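Local structure of Low molecular weight phosphotyrosine protein phosphatase (Vibrio cholerae, 6U1P) at the interface of chains A and B. The protein dephosphorylates protein phosphotyrosine as a low-molecular-weight tyrosine phosphatase, within a tyrosine phosphoregulatory system that controls exopolysaccharide biosynthesis and biofilm formation. Coordinates in Å, arbitrary orientation; residue numbers count along the deposited sequence, not the author numbering. Chains: chain A/B, Low molecular weight phosphotyrosine protein phosphatase.

Contact 1: the interface of chains A and B. Residues chain A 18, 21-22, 25, 89, 112; chain B 141, 145.
B:Ile141, on helix 126-152 of chain B, plugs a hydrophobic groove of chain A formed by helix 18-32, A:Met89 and A:Phe112. Its two branches divide the work. The CG2 methyl of B:Ile141 presses on A:Ala22, 3.6 Å from the CA of that residue, with A:Ile25 CD1 also near it. CD1 of B:Ile141, at the end of the longer branch, reaches the first turn of helix 18-32 and lies 3.6 Å from the backbone O of A:Arg18 and 3.9 Å from A:Met21 CB. A:Met89 crosses this branch at about a right angle, its terminal CE 4.0 Å from B:Ile141 CG1. The ring of A:Phe112 turns its edge to the partner helix: the backbone O of B:Ile141 lies in the ring plane, 3.4 Å from A:Phe112 CE2. One turn further on, B:Ala145 CB meets A:Ile25 CG2 at 3.7 Å. The A:Met89 chain folds back at chi2 (-60°) and chi3 (-51°), which brings CE toward B:Ile141. Nearer the backbone, its CB lies 4.0 Å above the guanidinium plane of A:Arg18, toward the rim. The family's phosphate-binding arginine thus has a neighbour in common with the interface. The patch anchors the partner's long helix beside the active site and helps hold the dimer together.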
loop_
_atom_site.group_PDB
_atom_site.type_symbol
_atom_site.label_atom_id
_atom_site.label_comp_id
_atom_site.label_asym_id
_atom_site.label_seq_id
_atom_site.Cartn_x
_atom_site.Cartn_y
_atom_site.Cartn_z
ATOM N N ARG A 18 5.489 -10.343 -2.269
ATOM C CA ARG A 18 5.071 -11.693 -2.629
ATOM C C ARG A 18 6.107 -12.722 -2.184
ATOM O O ARG A 18 5.794 -13.615 -1.397
ATOM C CB ARG A 18 4.800 -11.791 -4.130
ATOM C CG ARG A 18 3.513 -11.014 -4.506
ATOM C CD ARG A 18 3.387 -10.783 -6.006
ATOM N NE ARG A 18 4.492 -10.000 -6.532
ATOM C CZ ARG A 18 4.696 -9.783 -7.831
ATOM N NH1 ARG A 18 3.855 -10.285 -8.724
ATOM N NH2 ARG A 18 5.725 -9.055 -8.234
ATOM N N MET A 21 6.548 -13.268 1.571
ATOM C CA MET A 21 5.355 -13.937 2.072
ATOM C C MET A 21 5.413 -15.421 1.769
ATOM O O MET A 21 5.154 -16.260 2.640
ATOM C CB MET A 21 4.099 -13.326 1.464
ATOM C CG MET A 21 3.761 -11.969 2.076
ATOM S SD MET A 21 2.379 -11.188 1.196
ATOM C CE MET A 21 1.010 -11.757 2.167
ATOM N N ALA A 22 5.746 -15.759 0.527
ATOM C CA ALA A 22 5.857 -17.152 0.161
ATOM C C ALA A 22 6.951 -17.844 0.967
ATOM O O ALA A 22 6.780 -18.989 1.397
ATOM C CB ALA A 22 6.123 -17.261 -1.336
ATOM N N ILE A 25 5.445 -18.568 4.430
ATOM C CA ILE A 25 4.392 -19.567 4.413
ATOM C C ILE A 25 4.969 -20.944 4.095
ATOM O O ILE A 25 4.625 -21.943 4.741
ATOM C CB ILE A 25 3.289 -19.166 3.422
ATOM C CG1 ILE A 25 2.470 -18.022 4.008
ATOM C CG2 ILE A 25 2.412 -20.404 3.097
ATOM C CD1 ILE A 25 1.508 -17.389 3.032
ATOM N N MET A 89 6.984 -15.411 -8.956
ATOM C CA MET A 89 5.615 -15.168 -8.544
ATOM C C MET A 89 4.730 -14.843 -9.751
ATOM O O MET A 89 3.552 -15.213 -9.756
ATOM C CB MET A 89 5.579 -14.058 -7.484
ATOM C CG MET A 89 6.539 -14.282 -6.324
ATOM S SD MET A 89 6.193 -15.822 -5.422
ATOM C CE MET A 89 4.448 -15.600 -5.130
ATOM N N PHE A 112 5.267 -19.747 -9.487
ATOM C CA PHE A 112 4.983 -20.178 -8.119
ATOM C C PHE A 112 3.721 -21.046 -8.056
ATOM O O PHE A 112 3.688 -22.062 -7.346
ATOM C CB PHE A 112 4.840 -18.960 -7.186
ATOM C CG PHE A 112 4.586 -19.346 -5.747
ATOM C CD1 PHE A 112 5.628 -19.766 -4.940
ATOM C CD2 PHE A 112 3.298 -19.328 -5.219
ATOM C CE1 PHE A 112 5.399 -20.157 -3.626
ATOM C CE2 PHE A 112 3.052 -19.704 -3.903
ATOM C CZ PHE A 112 4.103 -20.134 -3.102
ATOM N N ILE B 141 -1.164 -17.165 -2.174
ATOM C CA ILE B 141 0.154 -17.764 -1.984
ATOM C C ILE B 141 0.044 -19.045 -1.150
ATOM O O ILE B 141 0.720 -20.048 -1.422
ATOM C CB ILE B 141 1.127 -16.747 -1.362
ATOM C CG1 ILE B 141 1.477 -15.648 -2.379
ATOM C CG2 ILE B 141 2.426 -17.438 -0.918
ATOM C CD1 ILE B 141 2.381 -14.512 -1.796
ATOM N N ALA B 145 1.512 -22.561 -2.057
ATOM C CA ALA B 145 2.525 -23.213 -1.231
ATOM C C ALA B 145 2.160 -24.669 -0.940
ATOM O O ALA B 145 3.010 -25.560 -1.066
ATOM C CB ALA B 145 2.721 -22.431 0.071
#

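Contact 2: the interface of chains A and B. Residues chain A 113, 116, 118, 120, 122-123; chain B 140, 143-144.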
loop_
_atom_site.group_PDB
_atom_site.type_symbol
_atom_site.label_atom_id
_atom_site.label_comp_id
_atom_site.label_asym_id
_atom_site.label_seq_id
_atom_site.Cartn_x
_atom_site.Cartn_y
_atom_site.Cartn_z
ATOM N N LEU A 113 2.684 -20.672 -8.809
ATOM C CA LEU A 113 1.383 -21.333 -8.805
ATOM C C LEU A 113 1.298 -22.529 -9.759
ATOM O O LEU A 113 0.191 -23.040 -9.994
ATOM C CB LEU A 113 0.279 -20.311 -9.152
ATOM C CG LEU A 113 -0.098 -19.264 -8.087
ATOM C CD1 LEU A 113 -1.013 -18.178 -8.651
ATOM C CD2 LEU A 113 -0.774 -19.911 -6.892
ATOM N N ALA A 116 -0.662 -25.432 -8.326
ATOM C CA ALA A 116 -2.004 -25.178 -7.832
ATOM C C ALA A 116 -2.942 -25.345 -9.003
ATOM O O ALA A 116 -2.797 -24.666 -10.024
ATOM C CB ALA A 116 -2.116 -23.763 -7.264
ATOM N N ARG A 118 -5.481 -24.252 -10.434
ATOM C CA ARG A 118 -6.382 -23.095 -10.465
ATOM C C ARG A 118 -6.264 -22.361 -11.786
ATOM O O ARG A 118 -5.302 -22.553 -12.544
ATOM C CB ARG A 118 -6.061 -22.048 -9.393
ATOM C CG ARG A 118 -5.607 -22.621 -8.123
ATOM C CD ARG A 118 -5.385 -21.626 -6.973
ATOM N NE ARG A 118 -6.301 -20.483 -6.907
ATOM C CZ ARG A 118 -6.781 -19.966 -5.773
ATOM N NH1 ARG A 118 -6.471 -20.501 -4.583
ATOM N NH2 ARG A 118 -7.572 -18.901 -5.830
ATOM N N GLU A 120 -5.659 -19.106 -11.822
ATOM C CA GLU A 120 -4.579 -18.159 -11.606
ATOM C C GLU A 120 -3.257 -18.877 -11.745
ATOM O O GLU A 120 -3.027 -19.909 -11.100
ATOM C CB GLU A 120 -4.662 -17.489 -10.233
ATOM C CG GLU A 120 -5.987 -16.858 -9.884
ATOM C CD GLU A 120 -6.926 -17.813 -9.176
ATOM O OE1 GLU A 120 -6.789 -19.036 -9.359
ATOM O OE2 GLU A 120 -7.784 -17.344 -8.405
ATOM N N GLU A 122 -0.398 -16.601 -12.079
ATOM C CA GLU A 122 0.448 -15.561 -11.523
ATOM C C GLU A 122 -0.160 -15.026 -10.231
ATOM O O GLU A 122 -1.380 -14.851 -10.129
ATOM C CB GLU A 122 0.587 -14.395 -12.508
ATOM C CG GLU A 122 1.075 -14.759 -13.889
ATOM C CD GLU A 122 1.274 -13.525 -14.774
ATOM O OE1 GLU A 122 2.302 -12.816 -14.653
ATOM O OE2 GLU A 122 0.377 -13.250 -15.593
ATOM N N VAL A 123 0.686 -14.704 -9.256
ATOM C CA VAL A 123 0.274 -13.946 -8.082
ATOM C C VAL A 123 0.361 -12.456 -8.427
ATOM O O VAL A 123 1.479 -11.953 -8.644
ATOM C CB VAL A 123 1.156 -14.280 -6.871
ATOM C CG1 VAL A 123 0.720 -13.461 -5.658
ATOM C CG2 VAL A 123 1.184 -15.821 -6.601
ATOM N N LEU B 140 -3.898 -16.580 -1.776
ATOM C CA LEU B 140 -3.460 -17.195 -3.027
ATOM C C LEU B 140 -2.084 -17.836 -2.870
ATOM O O LEU B 140 -1.857 -18.963 -3.335
ATOM C CB LEU B 140 -3.437 -16.169 -4.156
ATOM C CG LEU B 140 -3.158 -16.733 -5.551
ATOM C CD1 LEU B 140 -4.171 -17.815 -5.922
ATOM C CD2 LEU B 140 -3.186 -15.626 -6.613
ATOM N N SER B 143 -2.427 -21.179 -0.991
ATOM C CA SER B 143 -2.894 -22.228 -1.886
ATOM C C SER B 143 -1.756 -22.746 -2.759
ATOM O O SER B 143 -1.557 -23.956 -2.884
ATOM C CB SER B 143 -4.029 -21.676 -2.752
ATOM O OG SER B 143 -4.075 -22.313 -4.016
ATOM N N GLY B 144 -0.952 -21.840 -3.313
ATOM C CA GLY B 144 0.200 -22.271 -4.089
ATOM C C GLY B 144 1.208 -23.051 -3.266
ATOM O O GLY B 144 1.708 -24.097 -3.704
#
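B:Leu140 and A:Arg118 meet face-on, with B:Ser143 gripping the arginine at one end. The CD1 methyl of B:Leu140 sits over the centre of the A:Arg118 guanidinium, 3.4 Å from CZ. Its other methyl, CD2, points toward A:Leu113, whose side chain crosses that of B:Leu140 at about a right angle, with CD1 of A:Leu113 3.9 Å away from it. CG of B:Leu140 stands anti to the backbone N (chi1 -173°), and the fork above it spreads one methyl to the arginine and the other to the leucine. On the same chain, two hydrogen bonds hold the guanidinium side-on: A:Arg118 NE to A:Glu120 OE1 at 2.9 Å, also a salt bridge, and A:Arg118 NH2 to A:Glu120 OE2 at 3.0 Å. Both acceptors lie near the guanidinium plane, yet are approached from above the carboxylate plane, so the two flat groups are not coplanar. This paired grip fixes the plate's rotation and would partly balance its charge under the leucine methyl. A:Leu113 CD2 also packs on B:Gly144 CA, at 3.8 Å, where the partner helix carries no side chain. Across the interface, A:Arg118 NH1 donates to the hydroxyl OG of B:Ser143 over 3.1 Å, with 154° at the hydrogen and the oxygen tilted 16° from the guanidinium plane.

Contact 3: the interface of chains A and B. Residues chain A 134, 137-138; chain B 17, 21, 56, 59, 126.
The ring of A:Phe134 is covered on one face by B:Pro126 and met at its edge by B:Cys17. B:Pro126 CB stands over the ring toward its rim, 3.7 Å from the centroid in a CH-pi contact, and the two side chains cross at about a right angle. The thiol sulfur SG of B:Cys17 lies in the ring plane, 3.5 Å from A:Phe134 CE2. Further round the rim, the terminal CE of B:Met21 comes within 3.9 Å of A:Phe134 CD2, carried there by a chain bent at chi3 (-102°). B:Ala56 and B:Ala59 of helix 54-62 add small surfaces, the first by CD2 and the second with its CB 4.1 Å from A:Phe134 CB. With CG anti to its own carbonyl carbon (chi1 -84°), A:Phe134 projects from helix 126-152 between the starts of helices 18-32 and 126-152 of chain B and the side of helix 54-62. One turn on, A:Thr137 packs against the next carbon of the proline ring, its OG1 3.7 Å and its CG2 3.9 Å from B:Pro126 CG. B:Cys17 belongs to the family's phosphate-binding loop, CX5RS, and B:Pro126 directly follows the family's general-acid aspartate. The aromatic side chain therefore docks at the margin of the partner's catalytic pocket, tying the dimer contact to the active-site loops and possibly limiting access to them.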
loop_
_atom_site.group_PDB
_atom_site.type_symbol
_atom_site.label_atom_id
_atom_site.label_comp_id
_atom_site.label_asym_id
_atom_site.label_seq_id
_atom_site.Cartn_x
_atom_site.Cartn_y
_atom_site.Cartn_z
ATOM N N PHE A 134 -4.257 4.492 -5.085
ATOM C CA PHE A 134 -3.883 5.833 -4.651
ATOM C C PHE A 134 -4.060 6.841 -5.778
ATOM O O PHE A 134 -4.501 7.974 -5.543
ATOM C CB PHE A 134 -2.444 5.868 -4.143
ATOM C CG PHE A 134 -2.293 5.458 -2.703
ATOM C CD1 PHE A 134 -2.106 4.127 -2.364
ATOM C CD2 PHE A 134 -2.329 6.403 -1.682
ATOM C CE1 PHE A 134 -1.962 3.735 -1.038
ATOM C CE2 PHE A 134 -2.182 6.011 -0.343
ATOM C CZ PHE A 134 -2.005 4.679 -0.028
ATOM N N THR A 137 -7.594 7.447 -5.923
ATOM C CA THR A 137 -7.974 8.242 -4.758
ATOM C C THR A 137 -7.656 9.712 -4.988
ATOM O O THR A 137 -8.491 10.587 -4.717
ATOM C CB THR A 137 -7.271 7.765 -3.488
ATOM O OG1 THR A 137 -7.572 6.390 -3.250
ATOM C CG2 THR A 137 -7.739 8.582 -2.284
ATOM N N ALA A 138 -6.465 9.995 -5.521
ATOM C CA ALA A 138 -6.093 11.371 -5.830
ATOM C C ALA A 138 -7.082 12.015 -6.796
ATOM O O ALA A 138 -7.476 13.166 -6.599
ATOM C CB ALA A 138 -4.673 11.430 -6.391
ATOM N N CYS B 17 -2.610 10.047 4.235
ATOM C CA CYS B 17 -2.844 9.874 2.807
ATOM C C CYS B 17 -3.836 10.911 2.274
ATOM O O CYS B 17 -3.437 11.881 1.605
ATOM C CB CYS B 17 -3.352 8.450 2.519
ATOM S SG CYS B 17 -2.203 7.084 3.028
ATOM N N MET B 21 -3.114 14.722 0.832
ATOM C CA MET B 21 -3.365 14.885 -0.598
ATOM C C MET B 21 -4.268 16.084 -0.880
ATOM O O MET B 21 -3.990 16.888 -1.774
ATOM C CB MET B 21 -3.976 13.609 -1.161
ATOM C CG MET B 21 -2.918 12.521 -1.412
ATOM S SD MET B 21 -3.635 11.059 -2.191
ATOM C CE MET B 21 -3.758 9.949 -0.811
ATOM N N ALA B 56 1.171 8.163 -1.101
ATOM C CA ALA B 56 0.361 9.347 -1.342
ATOM C C ALA B 56 1.160 10.391 -2.100
ATOM O O ALA B 56 0.650 11.023 -3.031
ATOM C CB ALA B 56 -0.171 9.924 -0.023
ATOM N N ALA B 59 1.697 9.507 -5.889
ATOM C CA ALA B 59 0.501 9.713 -6.695
ATOM C C ALA B 59 0.291 11.202 -6.993
ATOM O O ALA B 59 -0.049 11.569 -8.118
ATOM C CB ALA B 59 -0.713 9.090 -5.994
ATOM N N PRO B 126 -7.438 4.432 1.279
ATOM C CA PRO B 126 -6.642 3.587 0.408
ATOM C C PRO B 126 -5.915 2.518 1.216
ATOM O O PRO B 126 -5.717 1.471 0.741
ATOM C CB PRO B 126 -5.613 4.546 -0.169
ATOM C CG PRO B 126 -6.164 5.899 0.109
ATOM C CD PRO B 126 -6.909 5.757 1.410
#

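Contact 1 and contact 2 are neighbours, their C-alpha centres about 9 Å apart, and adjacent residues of chain B helix 126-152 serve both, as do A:Phe112 and A:Leu113 of the 3-10 helix 112-115. The C-alpha centre of contact 3 lies about 28 Å from that of contact 1 and 29 Å from that of contact 2, where the equivalent helix 126-152 of chain A reaches onto chain B. Because the interface is two-fold symmetric, each subunit presents all three surfaces: A:Met21 and B:Met21 are one residue used at contact 1 and contact 3. The long helices are thus exchanged, each passing close to the other subunit's active site, consistent with a dimer.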